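Local coordinates for protein 1,3-alpha-isomaltosidase (Kribbella flavida DSM 17836, PDB 5X3I) that hydrolyses the alpha-1,3-glucosidic linkages of the cyclic tetrasaccharide cyclobis-(1-6)-alpha-nigerosyl to give isomaltose inside the cell, at residues Val280-Leu285 against Ala649-Leu654; Ala554-Ile559 against Met655-Phe660; Thr641-Arg646 against Gly678-Ile683. The protein carries 1 engineered substitution. All coordinates share one frame; numbering follows the deposited sequence.

Contact 1: residues Val280-Leu285 against Ala649-Leu654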
loop_
_atom_site.group_PDB
_atom_site.type_symbol
_atom_site.label_atom_id
_atom_site.label_comp_id
_atom_site.label_asym_id
_atom_site.label_seq_id
_atom_site.Cartn_x
_atom_site.Cartn_y
_atom_site.Cartn_z
ATOM N N VAL A 280 18.022 -16.156 0.067
ATOM C CA VAL A 280 17.182 -15.796 1.205
ATOM C C VAL A 280 15.770 -15.466 0.718
ATOM O O VAL A 280 14.787 -15.970 1.254
ATOM C CB VAL A 280 17.758 -14.609 1.986
ATOM C CG1 VAL A 280 16.714 -14.026 2.926
ATOM C CG2 VAL A 280 18.993 -15.041 2.776
ATOM N N LEU A 281 15.678 -14.643 -0.319
ATOM C CA LEU A 281 14.378 -14.280 -0.867
ATOM C C LEU A 281 13.631 -15.512 -1.387
ATOM O O LEU A 281 12.428 -15.639 -1.187
ATOM C CB LEU A 281 14.536 -13.230 -1.964
ATOM C CG LEU A 281 13.252 -12.607 -2.522
ATOM C CD1 LEU A 281 12.294 -12.215 -1.396
ATOM C CD2 LEU A 281 13.609 -11.405 -3.375
ATOM N N THR A 282 14.356 -16.434 -2.013
ATOM C CA THR A 282 13.746 -17.643 -2.548
ATOM C C THR A 282 13.061 -18.440 -1.445
ATOM O O THR A 282 11.951 -18.932 -1.619
ATOM C CB THR A 282 14.782 -18.538 -3.254
ATOM O OG1 THR A 282 15.350 -17.838 -4.363
ATOM C CG2 THR A 282 14.145 -19.826 -3.741
ATOM N N GLY A 283 13.734 -18.564 -0.307
ATOM C CA GLY A 283 13.154 -19.248 0.834
ATOM C C GLY A 283 11.861 -18.597 1.297
ATOM O O GLY A 283 10.873 -19.278 1.531
ATOM N N PHE A 284 11.877 -17.276 1.434
ATOM C CA PHE A 284 10.679 -16.512 1.781
ATOM C C PHE A 284 9.554 -16.764 0.763
ATOM O O PHE A 284 8.451 -17.142 1.134
ATOM C CB PHE A 284 11.016 -15.018 1.864
ATOM C CG PHE A 284 9.870 -14.135 2.315
ATOM C CD1 PHE A 284 9.101 -14.466 3.416
ATOM C CD2 PHE A 284 9.596 -12.949 1.649
ATOM C CE1 PHE A 284 8.077 -13.645 3.834
ATOM C CE2 PHE A 284 8.571 -12.128 2.059
ATOM C CZ PHE A 284 7.812 -12.472 3.149
ATOM N N LEU A 285 9.849 -16.589 -0.520
ATOM C CA LEU A 285 8.802 -16.656 -1.545
ATOM C C LEU A 285 8.297 -18.085 -1.752
ATOM O O LEU A 285 7.116 -18.288 -2.009
ATOM C CB LEU A 285 9.300 -16.057 -2.865
ATOM C CG LEU A 285 9.745 -14.585 -2.829
ATOM C CD1 LEU A 285 9.955 -14.016 -4.236
ATOM C CD2 LEU A 285 8.783 -13.720 -2.028
ATOM N N ALA A 649 11.946 -16.603 -12.113
ATOM C CA ALA A 649 12.612 -17.895 -12.064
ATOM C C ALA A 649 13.701 -17.970 -10.996
ATOM O O ALA A 649 13.792 -18.959 -10.300
ATOM C CB ALA A 649 13.207 -18.245 -13.440
ATOM N N THR A 650 14.571 -16.969 -10.935
ATOM C CA THR A 650 15.678 -16.971 -9.985
ATOM C C THR A 650 15.469 -16.219 -8.665
ATOM O O THR A 650 16.305 -16.322 -7.776
ATOM C CB THR A 650 16.935 -16.385 -10.625
ATOM O OG1 THR A 650 16.811 -14.964 -10.707
ATOM C CG2 THR A 650 17.165 -16.984 -12.015
ATOM N N ASP A 651 14.386 -15.447 -8.573
ATOM C CA ASP A 651 14.098 -14.549 -7.446
ATOM C C ASP A 651 15.053 -13.355 -7.323
ATOM O O ASP A 651 14.877 -12.519 -6.442
ATOM C CB ASP A 651 14.040 -15.338 -6.139
ATOM C CG ASP A 651 12.907 -16.310 -6.136
ATOM O OD1 ASP A 651 11.817 -15.912 -6.592
ATOM O OD2 ASP A 651 13.100 -17.473 -5.740
ATOM N N ARG A 652 16.062 -13.274 -8.184
ATOM C CA ARG A 652 16.864 -12.054 -8.274
ATOM C C ARG A 652 15.988 -10.913 -8.784
ATOM O O ARG A 652 15.450 -11.007 -9.877
ATOM C CB ARG A 652 18.071 -12.241 -9.197
ATOM C CG ARG A 652 19.133 -13.217 -8.698
ATOM C CD ARG A 652 20.531 -12.781 -9.146
ATOM N NE ARG A 652 20.945 -13.427 -10.376
ATOM C CZ ARG A 652 21.953 -13.017 -11.143
ATOM N NH1 ARG A 652 22.663 -11.945 -10.820
ATOM N NH2 ARG A 652 22.244 -13.682 -12.248
ATOM N N PRO A 653 15.839 -9.843 -7.986
ATOM C CA PRO A 653 14.846 -8.789 -8.242
ATOM C C PRO A 653 14.968 -8.056 -9.578
ATOM O O PRO A 653 16.044 -7.973 -10.156
ATOM C CB PRO A 653 15.082 -7.811 -7.091
ATOM C CG PRO A 653 15.535 -8.696 -5.968
ATOM C CD PRO A 653 16.439 -9.702 -6.647
ATOM N N LEU A 654 13.841 -7.530 -10.042
ATOM C CA LEU A 654 13.797 -6.729 -11.261
ATOM C C LEU A 654 14.299 -5.311 -11.023
ATOM O O LEU A 654 15.140 -4.821 -11.761
ATOM C CB LEU A 654 12.375 -6.701 -11.825
ATOM C CG LEU A 654 12.165 -5.907 -13.112
ATOM C CD1 LEU A 654 13.160 -6.360 -14.184
ATOM C CD2 LEU A 654 10.708 -6.058 -13.595
HETATM O O HOH W 1 17.787 -18.425 -5.500
#
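Asp651 pushes its carboxylate against one side of helix 277-288, where Thr282 and Leu285 receive it. Thr282 meets Asp651 crosswise. OD2 of Asp651 lies 2.7 Å from OG1 of Thr282, close enough for a hydrogen bond. The hydroxyl has one proton and two acceptors in reach, Asp651 OD2 and Ala278 O, and the geometry does not say which it serves. The methyl CG2 of Thr282 touches Asp651 OD2 at 3.3 Å. With CG anti to the carbonyl carbon (chi1 -65°), the carboxylate of Asp651 is set against Thr282 and Leu285. Asp651 OD1 rests against Leu285 CD1 at 3.6 Å. Leu285 and Asp651 run alongside each other, pointing opposite ways. Helix 277-288 follows strand 267-274 of a mixed beta-sheet, and the contact joins that region to the exit of the long helix 622-650. Asp651 is the first residue beyond that long helix, and its positive phi (68°) turns the chain out of it. Just before it, Thr650 forms an ST turn, its OG1 accepting from the backbone N of Arg652 at 3.1 Å; the same hydroxyl bonds back to Arg646 O. Arg290 forms a salt bridge with Asp651 OD1, which probably helps to keep the buried carboxylate ionised. An asparagine here, its amide neutral, would probably leave Arg290 without the negative charge it faces. On the apolar side, Leu281 carries CD2 to the backbone O of Asp651, 3.5 Å away. Leu281 CD2 also approaches Pro653 CG at 4.2 Å. A water donates to Thr282 OG1 at 2.8 Å and, weakly, to Thr650 O, bridging the two helices.

Contact 2: residues Ala554-Ile559 against Met655-Phe660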
loop_
_atom_site.group_PDB
_atom_site.type_symbol
_atom_site.label_atom_id
_atom_site.label_comp_id
_atom_site.label_asym_id
_atom_site.label_seq_id
_atom_site.Cartn_x
_atom_site.Cartn_y
_atom_site.Cartn_z
ATOM N N ALA A 554 10.328 -2.858 -1.647
ATOM C CA ALA A 554 9.303 -3.804 -2.099
ATOM C C ALA A 554 9.917 -4.940 -2.916
ATOM O O ALA A 554 9.573 -6.105 -2.739
ATOM C CB ALA A 554 8.223 -3.093 -2.910
ATOM N N ALA A 555 10.832 -4.588 -3.808
ATOM C CA ALA A 555 11.506 -5.585 -4.636
ATOM C C ALA A 555 12.326 -6.568 -3.799
ATOM O O ALA A 555 12.360 -7.753 -4.087
ATOM C CB ALA A 555 12.396 -4.904 -5.647
ATOM N N SER A 556 12.993 -6.065 -2.763
ATOM C CA SER A 556 13.784 -6.939 -1.893
ATOM C C SER A 556 12.913 -7.988 -1.213
ATOM O O SER A 556 13.409 -9.009 -0.755
ATOM C CB SER A 556 14.530 -6.127 -0.840
ATOM O OG SER A 556 15.440 -5.230 -1.428
ATOM N N CYS A 557 11.620 -7.701 -1.122
ATOM C CA CYS A 557 10.632 -8.595 -0.534
ATOM C C CYS A 557 9.822 -9.418 -1.543
ATOM O O CYS A 557 8.898 -10.136 -1.163
ATOM C CB CYS A 557 9.709 -7.778 0.374
ATOM S SG CYS A 557 10.666 -6.894 1.672
ATOM N N GLY A 558 10.147 -9.287 -2.831
ATOM C CA GLY A 558 9.517 -10.105 -3.849
ATOM C C GLY A 558 8.369 -9.454 -4.608
ATOM O O GLY A 558 7.638 -10.139 -5.330
ATOM N N ILE A 559 8.230 -8.136 -4.479
ATOM C CA ILE A 559 7.213 -7.435 -5.232
ATOM C C ILE A 559 7.887 -7.033 -6.542
ATOM O O ILE A 559 8.735 -6.143 -6.584
ATOM C CB ILE A 559 6.674 -6.190 -4.504
ATOM C CG1 ILE A 559 6.020 -6.553 -3.162
ATOM C CG2 ILE A 559 5.702 -5.408 -5.411
ATOM C CD1 ILE A 559 4.810 -7.431 -3.248
ATOM N N MET A 655 13.806 -4.656 -9.976
ATOM C CA MET A 655 14.373 -3.379 -9.593
ATOM C C MET A 655 15.270 -3.702 -8.392
ATOM O O MET A 655 14.802 -3.835 -7.265
ATOM C CB MET A 655 13.245 -2.392 -9.253
ATOM C CG MET A 655 13.649 -0.970 -8.911
ATOM S SD MET A 655 12.195 0.031 -8.536
ATOM C CE MET A 655 12.906 1.655 -8.386
ATOM N N ARG A 656 16.576 -3.741 -8.637
ATOM C CA ARG A 656 17.463 -4.540 -7.793
ATOM C C ARG A 656 18.517 -3.734 -7.060
ATOM O O ARG A 656 19.456 -3.232 -7.681
ATOM C CB ARG A 656 18.144 -5.633 -8.631
ATOM C CG ARG A 656 18.955 -6.648 -7.819
ATOM C CD ARG A 656 19.724 -7.596 -8.733
ATOM N NE ARG A 656 18.863 -8.198 -9.745
ATOM C CZ ARG A 656 19.305 -8.914 -10.774
ATOM N NH1 ARG A 656 20.604 -9.128 -10.932
ATOM N NH2 ARG A 656 18.449 -9.418 -11.652
ATOM N N PRO A 657 18.373 -3.625 -5.729
ATOM C CA PRO A 657 19.426 -3.038 -4.898
ATOM C C PRO A 657 20.747 -3.752 -5.155
ATOM O O PRO A 657 20.751 -4.949 -5.399
ATOM C CB PRO A 657 18.928 -3.286 -3.469
ATOM C CG PRO A 657 17.461 -3.384 -3.594
ATOM C CD PRO A 657 17.217 -4.050 -4.924
ATOM N N LEU A 658 21.848 -3.025 -5.115
ATOM C CA LEU A 658 23.137 -3.608 -5.451
ATOM C C LEU A 658 23.600 -4.704 -4.486
ATOM O O LEU A 658 24.487 -5.476 -4.827
ATOM C CB LEU A 658 24.203 -2.517 -5.535
ATOM C CG LEU A 658 24.374 -1.849 -6.900
ATOM C CD1 LEU A 658 23.157 -1.031 -7.257
ATOM C CD2 LEU A 658 25.615 -0.978 -6.916
ATOM N N PHE A 659 22.997 -4.803 -3.305
ATOM C CA PHE A 659 23.489 -5.788 -2.340
ATOM C C PHE A 659 23.161 -7.219 -2.761
ATOM O O PHE A 659 23.731 -8.164 -2.235
ATOM C CB PHE A 659 22.970 -5.493 -0.922
ATOM C CG PHE A 659 21.525 -5.859 -0.676
ATOM C CD1 PHE A 659 21.170 -7.138 -0.292
ATOM C CD2 PHE A 659 20.538 -4.899 -0.749
ATOM C CE1 PHE A 659 19.852 -7.462 -0.042
ATOM C CE2 PHE A 659 19.220 -5.222 -0.497
ATOM C CZ PHE A 659 18.880 -6.502 -0.141
ATOM N N PHE A 660 22.270 -7.383 -3.735
ATOM C CA PHE A 660 21.948 -8.722 -4.215
ATOM C C PHE A 660 23.106 -9.341 -4.973
ATOM O O PHE A 660 23.436 -10.508 -4.784
ATOM C CB PHE A 660 20.701 -8.701 -5.108
ATOM C CG PHE A 660 19.416 -8.705 -4.336
ATOM C CD1 PHE A 660 18.782 -9.892 -4.039
ATOM C CD2 PHE A 660 18.867 -7.526 -3.880
ATOM C CE1 PHE A 660 17.615 -9.900 -3.316
ATOM C CE2 PHE A 660 17.700 -7.525 -3.150
ATOM C CZ PHE A 660 17.071 -8.710 -2.870
HETATM O O HOH W 2 10.893 -4.976 -9.056
#
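The C-terminal end of helix 541-556, in the TIM-barrel domain, packs here against strand 655-656, an outermost strand of the antiparallel sheet in the C-terminal domain, and the residues after it. A Schellman motif closes the helix at Gly558, where the chain leaves it with positive phi (98°). Its two bonds run from Ile559 N to Ala554 O and from Gly558 N to Ala555 O. Cys557 N is a second donor to Ala554 O, on the opposite face of its plane from Ile559 N. Ala555 CB points at the strand and sits 3.1 Å from Met655 O. Among side-chain atoms, Ala555 CB meets Met655 CB at 4.5 Å. Ser556 supplies the other half of the contact. Ser556 OG, anti to the carbonyl carbon (chi1 -62°), lies 3.5 Å from Pro657 CG. Ser556 OG also meets the edge of the Phe660 ring, near its plane, 3.7 Å from Phe660 CE2. Ser556 OG approaches Phe659 obliquely, 3.9 Å from Phe659 CZ. The two phenylalanines also touch, with CD2 of Phe660 over the rim of one face of Phe659. His228 packs edge-to-face with both rings and bonds to Ser556 O. A water accepts from Met655 N at 3.1 Å. Ser556 OG bonds to Leu552 O within its own helix. The hydroxyl therefore has its polar need met there and can serve as a small packing group among a proline and two aromatic rings.

Contact 3: residues Thr641-Arg646 against Gly678-Ile683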
loop_
_atom_site.group_PDB
_atom_site.type_symbol
_atom_site.label_atom_id
_atom_site.label_comp_id
_atom_site.label_asym_id
_atom_site.label_seq_id
_atom_site.Cartn_x
_atom_site.Cartn_y
_atom_site.Cartn_z
ATOM N N THR A 641 10.621 -7.814 -20.324
ATOM C CA THR A 641 9.910 -9.077 -20.357
ATOM C C THR A 641 10.848 -10.250 -20.042
ATOM O O THR A 641 10.518 -11.125 -19.253
ATOM C CB THR A 641 9.232 -9.310 -21.744
ATOM O OG1 THR A 641 8.307 -8.248 -22.020
ATOM C CG2 THR A 641 8.508 -10.620 -21.763
ATOM N N GLU A 642 12.016 -10.267 -20.670
ATOM C CA GLU A 642 12.960 -11.335 -20.405
ATOM C C GLU A 642 13.455 -11.271 -18.963
ATOM O O GLU A 642 13.527 -12.278 -18.290
ATOM C CB GLU A 642 14.151 -11.275 -21.354
ATOM C CG GLU A 642 15.075 -12.441 -21.164
ATOM C CD GLU A 642 16.117 -12.545 -22.250
ATOM O OE1 GLU A 642 16.944 -11.633 -22.382
ATOM O OE2 GLU A 642 16.097 -13.546 -22.967
ATOM N N GLN A 643 13.796 -10.073 -18.513
ATOM C CA GLN A 643 14.315 -9.882 -17.161
ATOM C C GLN A 643 13.265 -10.215 -16.090
ATOM O O GLN A 643 13.600 -10.800 -15.059
ATOM C CB GLN A 643 14.826 -8.454 -16.994
ATOM C CG GLN A 643 16.097 -8.179 -17.781
ATOM C CD GLN A 643 17.231 -9.142 -17.425
ATOM O OE1 GLN A 643 17.438 -9.479 -16.258
ATOM N NE2 GLN A 643 17.958 -9.598 -18.434
ATOM N N ALA A 644 12.005 -9.869 -16.348
ATOM C CA ALA A 644 10.921 -10.216 -15.430
ATOM C C ALA A 644 10.801 -11.723 -15.292
ATOM O O ALA A 644 10.577 -12.246 -14.197
ATOM C CB ALA A 644 9.596 -9.628 -15.893
ATOM N N ALA A 645 10.948 -12.420 -16.412
ATOM C CA ALA A 645 10.900 -13.860 -16.390
ATOM C C ALA A 645 12.065 -14.429 -15.561
ATOM O O ALA A 645 11.890 -15.398 -14.842
ATOM C CB ALA A 645 10.921 -14.416 -17.805
ATOM N N ARG A 646 13.245 -13.833 -15.673
ATOM C CA ARG A 646 14.400 -14.300 -14.900
ATOM C C ARG A 646 14.187 -14.041 -13.399
ATOM O O ARG A 646 14.472 -14.894 -12.561
ATOM C CB ARG A 646 15.687 -13.630 -15.388
ATOM C CG ARG A 646 16.152 -14.128 -16.758
ATOM C CD ARG A 646 17.545 -13.629 -17.125
ATOM N NE ARG A 646 18.502 -13.828 -16.041
ATOM C CZ ARG A 646 19.182 -14.950 -15.818
ATOM N NH1 ARG A 646 19.026 -16.003 -16.610
ATOM N NH2 ARG A 646 20.024 -15.022 -14.790
ATOM N N GLY A 678 16.953 -5.377 -13.951
ATOM C CA GLY A 678 17.388 -6.678 -14.417
ATOM C C GLY A 678 18.885 -6.871 -14.213
ATOM O O GLY A 678 19.531 -6.106 -13.499
ATOM N N ASP A 679 19.438 -7.890 -14.858
ATOM C CA ASP A 679 20.860 -8.196 -14.756
ATOM C C ASP A 679 21.760 -7.118 -15.357
ATOM O O ASP A 679 22.812 -6.813 -14.808
ATOM C CB ASP A 679 21.175 -9.527 -15.448
ATOM C CG ASP A 679 20.554 -10.707 -14.757
ATOM O OD1 ASP A 679 20.201 -10.577 -13.579
ATOM O OD2 ASP A 679 20.429 -11.773 -15.382
ATOM N N GLU A 680 21.373 -6.582 -16.512
ATOM C CA GLU A 680 22.312 -5.820 -17.340
ATOM C C GLU A 680 22.434 -4.305 -17.199
ATOM O O GLU A 680 23.408 -3.735 -17.675
ATOM C CB GLU A 680 21.993 -6.113 -18.812
ATOM C CG GLU A 680 21.610 -7.556 -19.096
ATOM C CD GLU A 680 22.687 -8.564 -18.729
ATOM O OE1 GLU A 680 23.825 -8.166 -18.428
ATOM O OE2 GLU A 680 22.393 -9.770 -18.753
ATOM N N LEU A 681 21.492 -3.644 -16.542
ATOM C CA LEU A 681 21.496 -2.183 -16.556
ATOM C C LEU A 681 21.514 -1.590 -15.157
ATOM O O LEU A 681 20.719 -1.972 -14.317
ATOM C CB LEU A 681 20.275 -1.640 -17.302
ATOM C CG LEU A 681 20.118 -1.904 -18.801
ATOM C CD1 LEU A 681 18.744 -1.435 -19.270
ATOM C CD2 LEU A 681 21.214 -1.221 -19.589
ATOM N N LEU A 682 22.395 -0.621 -14.940
ATOM C CA LEU A 682 22.462 0.096 -13.677
ATOM C C LEU A 682 21.897 1.497 -13.852
ATOM O O LEU A 682 22.320 2.256 -14.725
ATOM C CB LEU A 682 23.903 0.141 -13.156
ATOM C CG LEU A 682 24.120 0.639 -11.725
ATOM C CD1 LEU A 682 25.353 0.006 -11.135
ATOM C CD2 LEU A 682 24.259 2.139 -11.699
ATOM N N ILE A 683 20.930 1.828 -13.014
ATOM C CA ILE A 683 20.225 3.095 -13.103
ATOM C C ILE A 683 20.588 3.998 -11.929
ATOM O O ILE A 683 20.737 3.522 -10.811
ATOM C CB ILE A 683 18.701 2.879 -13.115
ATOM C CG1 ILE A 683 18.323 1.668 -13.975
ATOM C CG2 ILE A 683 17.987 4.141 -13.545
ATOM C CD1 ILE A 683 18.765 1.767 -15.423
HETATM O O HOH W 3 20.266 -11.504 -18.047
HETATM O O HOH W 4 18.982 -13.158 -12.945
#
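The backbones come closest where Gln643, on helix 622-650, faces Gly678 in the turn between strands 675-677 and 681-683, with CA atoms 5.2 Å apart. Gly678 has positive phi, and a CB on it would run into CG of Gln643. The bare turn thus lets the glutamine lie close against it. The Gln643 chain is bent at chi2 (-57°), which brings its amide over the turn. There Gln643 OE1 accepts from the backbone N of Asp679 at 2.9 Å. The bond is nearly straight at the hydrogen (167°), but the donor stands above the carbonyl plane, well off the lone pairs. One turn along the helix, Arg646 reaches the side chain of Asp679. Arg646 NE forms a salt bridge with Asp679 OD2 at 2.9 Å, though the hydrogen bond within it is weak. The two side chains meet crosswise, with guanidinium and carboxylate planes 67° apart. Two waters complete the link. One accepts from Gln643 NE2 and donates to Asp679 OD2 and Glu680 OE2. The other accepts from Arg646 NH2 and donates to Asp679 OD1. Asp679 OD1 also forms a salt bridge with Arg656, while Glu680 OE1 pairs with Arg731. The carboxylate of Asp679 thus meets two arginines, Arg646 and Arg656, a setting that would probably favour its charged form and tie the turn to both helix and strand.

The three contacts gather on one side of the chain's centre. Contacts 2 and 3 lie where the TIM-barrel domain meets the C-terminal domain, and contact 1 adds helix 277-288. Centres of contacts 1 and 2 are about 9 Å apart, those of 2 and 3 about 12 Å, and those of 1 and 3 about 14 Å. In chain order come 280-285, 554-559, 641-646, 649-654, 655-660 and 678-683, so the pairings cross. Contacts 1 and 3 share helix 622-650. Its C-terminal end leads into strand 655-656, in the antiparallel sheet that contact 3 also reaches. Run 641-660 thus meets helix 277-288, the end of helix 541-556 and the turn before strand 681-683, away from the annotated catalytic residues.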